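Local coordinates for protein glycine cleavage system transcriptional repressor, putative (Vibrio cholerae, PDB 1U8S) that probably represses transcription of the glycine cleavage system genes, through a chain built of two ACT domains, at residues Ile9-Asp15 with Lys44-Met50; His90-Val96 with Ala144-Asp150; Leu158-Phe162 with Ser174-Ile178. One frame throughout, in Å; residues are numbered along the deposited sequence.

Contact 1 (Ile9-Asp15 with Lys44-Met50)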
loop_
_atom_site.group_PDB
_atom_site.type_symbol
_atom_site.label_atom_id
_atom_site.label_comp_id
_atom_site.label_asym_id
_atom_site.label_seq_id
_atom_site.Cartn_x
_atom_site.Cartn_y
_atom_site.Cartn_z
ATOM N N ILE B 9 4.572 -10.190 3.434
ATOM C CA ILE B 9 5.539 -10.090 2.354
ATOM C C ILE B 9 5.756 -8.665 1.843
ATOM O O ILE B 9 4.819 -7.881 1.699
ATOM C CB ILE B 9 5.125 -10.976 1.161
ATOM C CG1 ILE B 9 5.094 -12.446 1.583
ATOM C CG2 ILE B 9 6.106 -10.791 0.010
ATOM C CD1 ILE B 9 4.537 -13.375 0.505
ATOM N N THR B 10 7.017 -8.355 1.573
ATOM C CA THR B 10 7.411 -7.066 1.051
ATOM C C THR B 10 8.253 -7.341 -0.186
ATOM O O THR B 10 9.130 -8.199 -0.165
ATOM C CB THR B 10 8.247 -6.279 2.078
ATOM O OG1 THR B 10 7.399 -5.355 2.771
ATOM C CG2 THR B 10 9.363 -5.521 1.394
ATOM N N ALA B 11 7.993 -6.609 -1.263
ATOM C CA ALA B 11 8.750 -6.807 -2.490
ATOM C C ALA B 11 8.931 -5.533 -3.306
ATOM O O ALA B 11 8.031 -4.703 -3.399
ATOM C CB ALA B 11 8.076 -7.876 -3.339
ATOM N N VAL B 12 10.111 -5.385 -3.895
ATOM C CA VAL B 12 10.421 -4.225 -4.717
ATOM C C VAL B 12 11.197 -4.726 -5.914
ATOM O O VAL B 12 12.206 -5.412 -5.771
ATOM C CB VAL B 12 11.289 -3.206 -3.970
ATOM C CG1 VAL B 12 11.419 -1.928 -4.795
ATOM C CG2 VAL B 12 10.682 -2.912 -2.630
ATOM N N GLY B 13 10.717 -4.388 -7.101
ATOM C CA GLY B 13 11.392 -4.822 -8.305
ATOM C C GLY B 13 11.064 -3.919 -9.470
ATOM O O GLY B 13 10.033 -3.234 -9.485
ATOM N N THR B 14 11.955 -3.902 -10.449
ATOM C CA THR B 14 11.736 -3.086 -11.621
ATOM C C THR B 14 10.426 -3.556 -12.229
ATOM O O THR B 14 10.285 -4.720 -12.618
ATOM C CB THR B 14 12.865 -3.258 -12.647
ATOM O OG1 THR B 14 14.128 -3.022 -12.012
ATOM C CG2 THR B 14 12.691 -2.268 -13.783
ATOM N N ASP B 15 9.466 -2.642 -12.288
ATOM C CA ASP B 15 8.160 -2.945 -12.838
ATOM C C ASP B 15 8.222 -3.400 -14.292
ATOM O O ASP B 15 8.753 -2.714 -15.160
ATOM C CB ASP B 15 7.245 -1.726 -12.711
ATOM C CG ASP B 15 5.844 -1.987 -13.236
ATOM O OD1 ASP B 15 5.243 -2.998 -12.811
ATOM O OD2 ASP B 15 5.347 -1.180 -14.063
ATOM N N LYS B 44 10.049 3.728 -11.314
ATOM C CA LYS B 44 9.923 2.709 -12.349
ATOM C C LYS B 44 9.737 1.372 -11.628
ATOM O O LYS B 44 9.718 0.314 -12.259
ATOM C CB LYS B 44 11.190 2.655 -13.203
ATOM C CG LYS B 44 11.661 4.004 -13.734
ATOM C CD LYS B 44 10.662 4.626 -14.708
ATOM C CE LYS B 44 11.172 5.966 -15.243
ATOM N NZ LYS B 44 10.264 6.572 -16.278
ATOM N N GLU B 45 9.567 1.438 -10.306
ATOM C CA GLU B 45 9.431 0.246 -9.472
ATOM C C GLU B 45 8.030 -0.287 -9.168
ATOM O O GLU B 45 7.039 0.450 -9.122
ATOM C CB GLU B 45 10.139 0.471 -8.131
ATOM C CG GLU B 45 11.498 1.114 -8.243
ATOM C CD GLU B 45 12.441 0.325 -9.127
ATOM O OE1 GLU B 45 13.160 0.963 -9.921
ATOM O OE2 GLU B 45 12.469 -0.921 -9.021
ATOM N N PHE B 46 7.983 -1.591 -8.939
ATOM C CA PHE B 46 6.761 -2.295 -8.582
ATOM C C PHE B 46 6.927 -2.535 -7.078
ATOM O O PHE B 46 7.887 -3.182 -6.660
ATOM C CB PHE B 46 6.697 -3.625 -9.360
ATOM C CG PHE B 46 5.793 -4.664 -8.746
ATOM C CD1 PHE B 46 4.422 -4.650 -8.980
ATOM C CD2 PHE B 46 6.320 -5.671 -7.932
ATOM C CE1 PHE B 46 3.582 -5.628 -8.411
ATOM C CE2 PHE B 46 5.491 -6.650 -7.359
ATOM C CZ PHE B 46 4.122 -6.624 -7.602
ATOM N N THR B 47 6.031 -1.986 -6.264
ATOM C CA THR B 47 6.132 -2.181 -4.818
ATOM C C THR B 47 4.884 -2.879 -4.311
ATOM O O THR B 47 3.759 -2.503 -4.666
ATOM C CB THR B 47 6.326 -0.841 -4.045
ATOM O OG1 THR B 47 5.188 -0.001 -4.239
ATOM C CG2 THR B 47 7.548 -0.111 -4.545
ATOM N N LEU B 48 5.094 -3.878 -3.459
ATOM C CA LEU B 48 4.008 -4.681 -2.910
ATOM C C LEU B 48 4.055 -5.008 -1.405
ATOM O O LEU B 48 5.078 -5.452 -0.882
ATOM C CB LEU B 48 3.956 -5.989 -3.687
ATOM C CG LEU B 48 3.149 -7.112 -3.073
ATOM C CD1 LEU B 48 1.728 -7.002 -3.546
ATOM C CD2 LEU B 48 3.735 -8.446 -3.501
ATOM N N LEU B 49 2.934 -4.782 -0.720
ATOM C CA LEU B 49 2.806 -5.132 0.694
ATOM C C LEU B 49 1.812 -6.262 0.638
ATOM O O LEU B 49 0.806 -6.139 -0.047
ATOM C CB LEU B 49 2.208 -3.995 1.518
ATOM C CG LEU B 49 3.101 -2.768 1.651
ATOM C CD1 LEU B 49 2.474 -1.766 2.623
ATOM C CD2 LEU B 49 4.502 -3.214 2.121
ATOM N N MET B 50 2.073 -7.362 1.329
ATOM C CA MET B 50 1.115 -8.455 1.269
ATOM C C MET B 50 1.084 -9.306 2.527
ATOM O O MET B 50 2.094 -9.476 3.201
ATOM C CB MET B 50 1.390 -9.332 0.044
ATOM C CG MET B 50 0.336 -10.382 -0.223
ATOM S SD MET B 50 0.724 -11.401 -1.679
ATOM C CE MET B 50 0.001 -10.412 -3.014
#

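Contact 2 (His90-Val96 with Ala144-Asp150)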
loop_
_atom_site.group_PDB
_atom_site.type_symbol
_atom_site.label_atom_id
_atom_site.label_comp_id
_atom_site.label_asym_id
_atom_site.label_seq_id
_atom_site.Cartn_x
_atom_site.Cartn_y
_atom_site.Cartn_z
ATOM N N HIS B 90 -13.670 -0.863 7.524
ATOM C CA HIS B 90 -13.678 0.590 7.577
ATOM C C HIS B 90 -14.861 1.173 6.813
ATOM O O HIS B 90 -15.161 0.768 5.690
ATOM C CB HIS B 90 -12.337 1.146 7.068
ATOM C CG HIS B 90 -12.236 1.282 5.578
ATOM N ND1 HIS B 90 -12.615 2.430 4.909
ATOM C CD2 HIS B 90 -11.724 0.454 4.639
ATOM C CE1 HIS B 90 -12.332 2.305 3.625
ATOM N NE2 HIS B 90 -11.788 1.114 3.434
ATOM N N ALA B 91 -15.534 2.126 7.449
ATOM C CA ALA B 91 -16.704 2.770 6.878
ATOM C C ALA B 91 -16.368 4.053 6.136
ATOM O O ALA B 91 -17.127 4.513 5.283
ATOM C CB ALA B 91 -17.694 3.066 7.973
ATOM N N TYR B 92 -15.238 4.653 6.463
ATOM C CA TYR B 92 -14.876 5.882 5.793
ATOM C C TYR B 92 -13.396 5.987 5.581
ATOM O O TYR B 92 -12.596 5.288 6.210
ATOM C CB TYR B 92 -15.321 7.095 6.598
ATOM C CG TYR B 92 -16.807 7.318 6.637
ATOM C CD1 TYR B 92 -17.429 8.185 5.738
ATOM C CD2 TYR B 92 -17.590 6.695 7.602
ATOM C CE1 TYR B 92 -18.808 8.432 5.810
ATOM C CE2 TYR B 92 -18.962 6.930 7.684
ATOM C CZ TYR B 92 -19.565 7.800 6.793
ATOM O OH TYR B 92 -20.915 8.047 6.916
ATOM N N THR B 93 -13.056 6.877 4.669
ATOM C CA THR B 93 -11.686 7.181 4.340
ATOM C C THR B 93 -11.645 8.672 4.527
ATOM O O THR B 93 -12.402 9.396 3.886
ATOM C CB THR B 93 -11.348 6.885 2.853
ATOM O OG1 THR B 93 -11.173 5.478 2.663
ATOM C CG2 THR B 93 -10.071 7.617 2.446
ATOM N N VAL B 94 -10.802 9.143 5.427
ATOM C CA VAL B 94 -10.693 10.572 5.604
ATOM C C VAL B 94 -9.427 10.961 4.873
ATOM O O VAL B 94 -8.393 10.302 5.015
ATOM C CB VAL B 94 -10.575 10.979 7.099
ATOM C CG1 VAL B 94 -11.596 10.217 7.918
ATOM C CG2 VAL B 94 -9.185 10.707 7.620
ATOM N N GLU B 95 -9.520 11.999 4.058
ATOM C CA GLU B 95 -8.365 12.500 3.339
ATOM C C GLU B 95 -8.047 13.852 3.953
ATOM O O GLU B 95 -8.919 14.710 4.055
ATOM C CB GLU B 95 -8.683 12.689 1.863
ATOM C CG GLU B 95 -9.296 11.486 1.217
ATOM C CD GLU B 95 -9.585 11.716 -0.252
ATOM O OE1 GLU B 95 -9.964 12.852 -0.622
ATOM O OE2 GLU B 95 -9.443 10.753 -1.035
ATOM N N VAL B 96 -6.804 14.039 4.375
ATOM C CA VAL B 96 -6.400 15.299 4.977
ATOM C C VAL B 96 -5.373 15.992 4.101
ATOM O O VAL B 96 -4.561 15.338 3.442
ATOM C CB VAL B 96 -5.791 15.079 6.376
ATOM C CG1 VAL B 96 -5.033 16.310 6.811
ATOM C CG2 VAL B 96 -6.887 14.770 7.368
ATOM N N ALA B 144 -0.179 15.283 2.838
ATOM C CA ALA B 144 -1.398 14.610 2.372
ATOM C C ALA B 144 -1.481 13.242 3.038
ATOM O O ALA B 144 -0.595 12.401 2.869
ATOM C CB ALA B 144 -1.393 14.460 0.856
ATOM N N ILE B 145 -2.548 13.028 3.793
ATOM C CA ILE B 145 -2.737 11.774 4.508
ATOM C C ILE B 145 -4.100 11.154 4.215
ATOM O O ILE B 145 -5.106 11.862 4.107
ATOM C CB ILE B 145 -2.637 12.002 6.053
ATOM C CG1 ILE B 145 -1.202 12.385 6.440
ATOM C CG2 ILE B 145 -3.127 10.756 6.815
ATOM C CD1 ILE B 145 -1.074 12.979 7.835
ATOM N N SER B 146 -4.133 9.831 4.099
ATOM C CA SER B 146 -5.389 9.112 3.882
ATOM C C SER B 146 -5.527 8.156 5.046
ATOM O O SER B 146 -4.602 7.394 5.336
ATOM C CB SER B 146 -5.374 8.328 2.565
ATOM O OG SER B 146 -5.551 9.210 1.465
ATOM N N ALA B 147 -6.670 8.194 5.718
ATOM C CA ALA B 147 -6.869 7.311 6.857
ATOM C C ALA B 147 -8.258 6.715 6.846
ATOM O O ALA B 147 -9.195 7.291 6.307
ATOM C CB ALA B 147 -6.631 8.058 8.160
ATOM N N ARG B 148 -8.381 5.545 7.452
ATOM C CA ARG B 148 -9.645 4.855 7.497
ATOM C C ARG B 148 -10.195 4.799 8.908
ATOM O O ARG B 148 -9.486 4.432 9.844
ATOM C CB ARG B 148 -9.466 3.447 6.939
ATOM C CG ARG B 148 -9.049 3.435 5.478
ATOM C CD ARG B 148 -8.746 2.032 5.009
ATOM N NE ARG B 148 -8.409 1.974 3.590
ATOM C CZ ARG B 148 -7.993 0.876 2.967
ATOM N NH1 ARG B 148 -7.863 -0.263 3.643
ATOM N NH2 ARG B 148 -7.704 0.920 1.670
ATOM N N VAL B 149 -11.456 5.192 9.054
ATOM C CA VAL B 149 -12.131 5.152 10.345
ATOM C C VAL B 149 -13.345 4.240 10.230
ATOM O O VAL B 149 -13.958 4.133 9.162
ATOM C CB VAL B 149 -12.601 6.535 10.763
ATOM C CG1 VAL B 149 -11.417 7.483 10.770
ATOM C CG2 VAL B 149 -13.688 7.021 9.830
ATOM N N ASP B 150 -13.687 3.569 11.320
ATOM C CA ASP B 150 -14.835 2.683 11.288
ATOM C C ASP B 150 -16.123 3.463 11.529
ATOM O O ASP B 150 -16.109 4.690 11.605
ATOM C CB ASP B 150 -14.666 1.569 12.319
ATOM C CG ASP B 150 -14.381 2.095 13.706
ATOM O OD1 ASP B 150 -13.632 1.425 14.442
ATOM O OD2 ASP B 150 -14.908 3.167 14.068
#

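Contact 3 (Leu158-Phe162 with Ser174-Ile178)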
loop_
_atom_site.group_PDB
_atom_site.type_symbol
_atom_site.label_atom_id
_atom_site.label_comp_id
_atom_site.label_asym_id
_atom_site.label_seq_id
_atom_site.Cartn_x
_atom_site.Cartn_y
_atom_site.Cartn_z
ATOM N N LEU B 158 -14.177 14.375 14.698
ATOM C CA LEU B 158 -12.831 14.197 14.174
ATOM C C LEU B 158 -12.453 15.470 13.431
ATOM O O LEU B 158 -11.322 15.961 13.539
ATOM C CB LEU B 158 -12.781 13.002 13.215
ATOM C CG LEU B 158 -11.460 12.707 12.486
ATOM C CD1 LEU B 158 -10.347 12.409 13.479
ATOM C CD2 LEU B 158 -11.666 11.527 11.562
ATOM N N GLN B 159 -13.414 16.015 12.692
ATOM C CA GLN B 159 -13.172 17.220 11.927
ATOM C C GLN B 159 -12.906 18.431 12.803
ATOM O O GLN B 159 -12.106 19.296 12.461
ATOM C CB GLN B 159 -14.348 17.490 11.013
ATOM C CG GLN B 159 -14.245 18.775 10.236
ATOM C CD GLN B 159 -15.201 18.778 9.078
ATOM O OE1 GLN B 159 -14.934 18.158 8.049
ATOM N NE2 GLN B 159 -16.338 19.449 9.240
ATOM N N GLU B 160 -13.584 18.504 13.937
ATOM C CA GLU B 160 -13.378 19.624 14.834
ATOM C C GLU B 160 -11.997 19.531 15.465
ATOM O O GLU B 160 -11.258 20.507 15.495
ATOM C CB GLU B 160 -14.489 19.660 15.894
ATOM C CG GLU B 160 -15.745 20.389 15.403
ATOM C CD GLU B 160 -16.946 20.229 16.320
ATOM O OE1 GLU B 160 -17.901 21.028 16.187
ATOM O OE2 GLU B 160 -16.944 19.302 17.163
ATOM N N GLU B 161 -11.633 18.353 15.949
ATOM C CA GLU B 161 -10.321 18.176 16.555
ATOM C C GLU B 161 -9.210 18.465 15.541
ATOM O O GLU B 161 -8.168 19.018 15.891
ATOM C CB GLU B 161 -10.201 16.756 17.108
ATOM C CG GLU B 161 -11.393 16.382 17.977
ATOM C CD GLU B 161 -11.199 15.087 18.726
ATOM O OE1 GLU B 161 -10.645 14.139 18.128
ATOM O OE2 GLU B 161 -11.617 15.016 19.903
ATOM N N PHE B 162 -9.441 18.101 14.283
ATOM C CA PHE B 162 -8.470 18.338 13.220
ATOM C C PHE B 162 -8.318 19.831 12.951
ATOM O O PHE B 162 -7.223 20.293 12.617
ATOM C CB PHE B 162 -8.911 17.647 11.931
ATOM C CG PHE B 162 -8.104 18.046 10.730
ATOM C CD1 PHE B 162 -6.823 17.531 10.531
ATOM C CD2 PHE B 162 -8.600 18.984 9.821
ATOM C CE1 PHE B 162 -6.044 17.949 9.442
ATOM C CE2 PHE B 162 -7.833 19.411 8.730
ATOM C CZ PHE B 162 -6.553 18.893 8.541
ATOM N N SER B 174 -7.560 20.961 5.390
ATOM C CA SER B 174 -8.905 20.596 5.003
ATOM C C SER B 174 -9.084 19.112 5.283
ATOM O O SER B 174 -8.117 18.354 5.357
ATOM C CB SER B 174 -9.145 20.898 3.521
ATOM O OG SER B 174 -8.054 20.490 2.721
ATOM N N LEU B 175 -10.327 18.702 5.460
ATOM C CA LEU B 175 -10.621 17.314 5.745
ATOM C C LEU B 175 -11.701 16.858 4.765
ATOM O O LEU B 175 -12.551 17.642 4.342
ATOM C CB LEU B 175 -11.078 17.197 7.194
ATOM C CG LEU B 175 -11.065 15.830 7.858
ATOM C CD1 LEU B 175 -11.078 16.004 9.358
ATOM C CD2 LEU B 175 -12.265 15.023 7.401
ATOM N N ASN B 176 -11.648 15.592 4.382
ATOM C CA ASN B 176 -12.608 15.060 3.433
ATOM C C ASN B 176 -13.000 13.668 3.911
ATOM O O ASN B 176 -12.159 12.930 4.424
ATOM C CB ASN B 176 -11.954 14.976 2.050
ATOM C CG ASN B 176 -12.922 15.266 0.919
ATOM O OD1 ASN B 176 -13.067 14.465 -0.010
ATOM N ND2 ASN B 176 -13.581 16.425 0.980
ATOM N N PHE B 177 -14.277 13.322 3.762
ATOM C CA PHE B 177 -14.776 12.004 4.151
ATOM C C PHE B 177 -15.336 11.288 2.931
ATOM O O PHE B 177 -16.033 11.888 2.116
ATOM C CB PHE B 177 -15.889 12.126 5.183
ATOM C CG PHE B 177 -15.420 12.548 6.539
ATOM C CD1 PHE B 177 -14.621 11.709 7.307
ATOM C CD2 PHE B 177 -15.795 13.774 7.061
ATOM C CE1 PHE B 177 -14.203 12.086 8.577
ATOM C CE2 PHE B 177 -15.381 14.161 8.331
ATOM C CZ PHE B 177 -14.582 13.311 9.091
ATOM N N ILE B 178 -15.021 10.005 2.802
ATOM C CA ILE B 178 -15.522 9.202 1.688
ATOM C C ILE B 178 -15.892 7.827 2.226
ATOM O O ILE B 178 -15.047 7.135 2.794
ATOM C CB ILE B 178 -14.462 8.971 0.603
ATOM C CG1 ILE B 178 -13.830 10.292 0.175
ATOM C CG2 ILE B 178 -15.097 8.289 -0.587
ATOM C CD1 ILE B 178 -12.570 10.092 -0.668
#

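Contact 1 (Ile9-Asp15 with Lys44-Met50)
The paired central strands of the N-terminal ACT domain meet here, Ile9 to Thr14 running antiparallel to Glu45 to Met50. Three hydrogen-bonded pairs, Ile9 with Met50, Ala11 with Leu48 and Gly13 with Phe46, carry two bonds each; Phe46 N lies 2.7 Å from Gly13 O. Asp15 N adds a last bond to Lys44 O (3.0 Å) where the strand ends. In the βαββαβ fold of ACT domains one face of such a sheet is covered by helices, and Ile9, Ala11, Leu48 and Met50 point to that face. There Leu48 CD2 lies a loose 4.4 Å from Ala11 CB, while Phe46 CB lies 3.4 Å from Gly13 O and the phenylalanine ring reaches helix 19-28. On the other face Thr10 and Leu49 lie side by side, OG1 to CD2 3.7 Å, and both meet their own counterparts on the second subunit, Thr10 OG1 by a hydrogen bond. Glu45 bends back at chi2 (-57°), bringing OE2 3.3 Å from Gly13 C; its carboxylate is held by Lys80 and Thr82 of the second subunit, charge and hydroxyl that suit an acid placed at this interface.

Contact 2 (His90-Val96 with Ala144-Asp150)
His90 lies flat against the side chain of Arg148. Arg148 CD sits over the centre of the imidazole in a CH-pi contact, 3.5 Å from the ring centroid, and the extended arginine chain carries its guanidinium onward so that His90 NE2 lies over one face of it, the two planes only 10° apart. A long aliphatic stem ending in a flat cation suits such a place, since it can layer along a ring. With chi1 at 84°, His90 CG stands between its backbone N and carbonyl carbon, and with the ring turned about chi2, ND1 donates to Tyr92 O (3.1 Å). That oxygen takes a second bond, from Val149 N, and the two donors approach from opposite faces of the carbonyl plane.

Ala91 and Tyr92 both face Val149, forming a classic beta bulge at the start of the antiparallel pair between the central strands of the second ACT-type sheet; the bond from Ala91 N to Val149 O is weak. Beyond it the register is regular, with Val94 N to Ala147 O at 2.6 Å. On the helix-covered face, Val149 CG2 reaches Tyr92 CB at 3.6 Å, and its CG1 meets Val94 CG1, the two valines crossing nearly at right angles. Val94 CG2 rests 3.7 Å from Ala147 CB, a methyl small enough to admit the branched neighbour. Leu155 packs on Val149 and Leu158 on Val94, both from helix 155-168.

Contact 3 (Leu158-Phe162 with Ser174-Ile178)
Phe162 N donates to Leu158 O at 2.9 Å, a turn of helix that sets Leu158, Gln159 and Phe162 along the surface facing strand 174-178. Helix and strand run nearly antiparallel, 164° between their directions, and the axes of these short segments approach to 9.2 Å. Leu175 fills the middle: its CD1 comes 3.5 Å from Gln159 CA and 3.7 Å from Phe162 CB, and leucine suits the spot because its terminal methyl can reach the helix backbone at Gln159. The Leu175 and Phe162 side chains run alongside each other, one toward the helix and the other toward the strand; Phe162, its CG anti to the backbone N (chi1 169°), carries its ring down to Ser174 O, 3.5 Å from CE2. At the other end Leu158 CD2 meets the edge of the Phe177 ring near its plane, 4.0 Å from CE1, while Leu175 CD2 lies over one face of that ring, offset toward its rim. The extended Gln159 brings OE1 to 4.0 Å from Phe177 CE2, a polar end suited to a partly exposed border. This is the layering of helix on sheet in the ACT fold, with Phe110 and Phe113 of helix 107-116 also packing on Phe162. Since the two segments share no hydrogen bond, their cohesion rests mainly on dispersion and on burial of apolar carbon.

Contacts 1 and 2 are equivalent pairings in two sheets of the same strand order, 2-3-1-4, joining the first and third strands of each ACT-like unit; their centres lie 24 Å apart on opposite sides of the chain's centre. Contacts 2 and 3 belong to one unit, with centres 9 Å apart. Strand 172-179 continues the sheet beside strand 92-100, where Thr93 N approaches Ile178 O at 2.7 Å, and Phe162 reaches across to Val96, so the helix of contact 3 also packs on contact 2. Contact 1 remains about 19 Å from contact 3 at the nearest atoms. Of the three, contact 1 alone touches the second subunit.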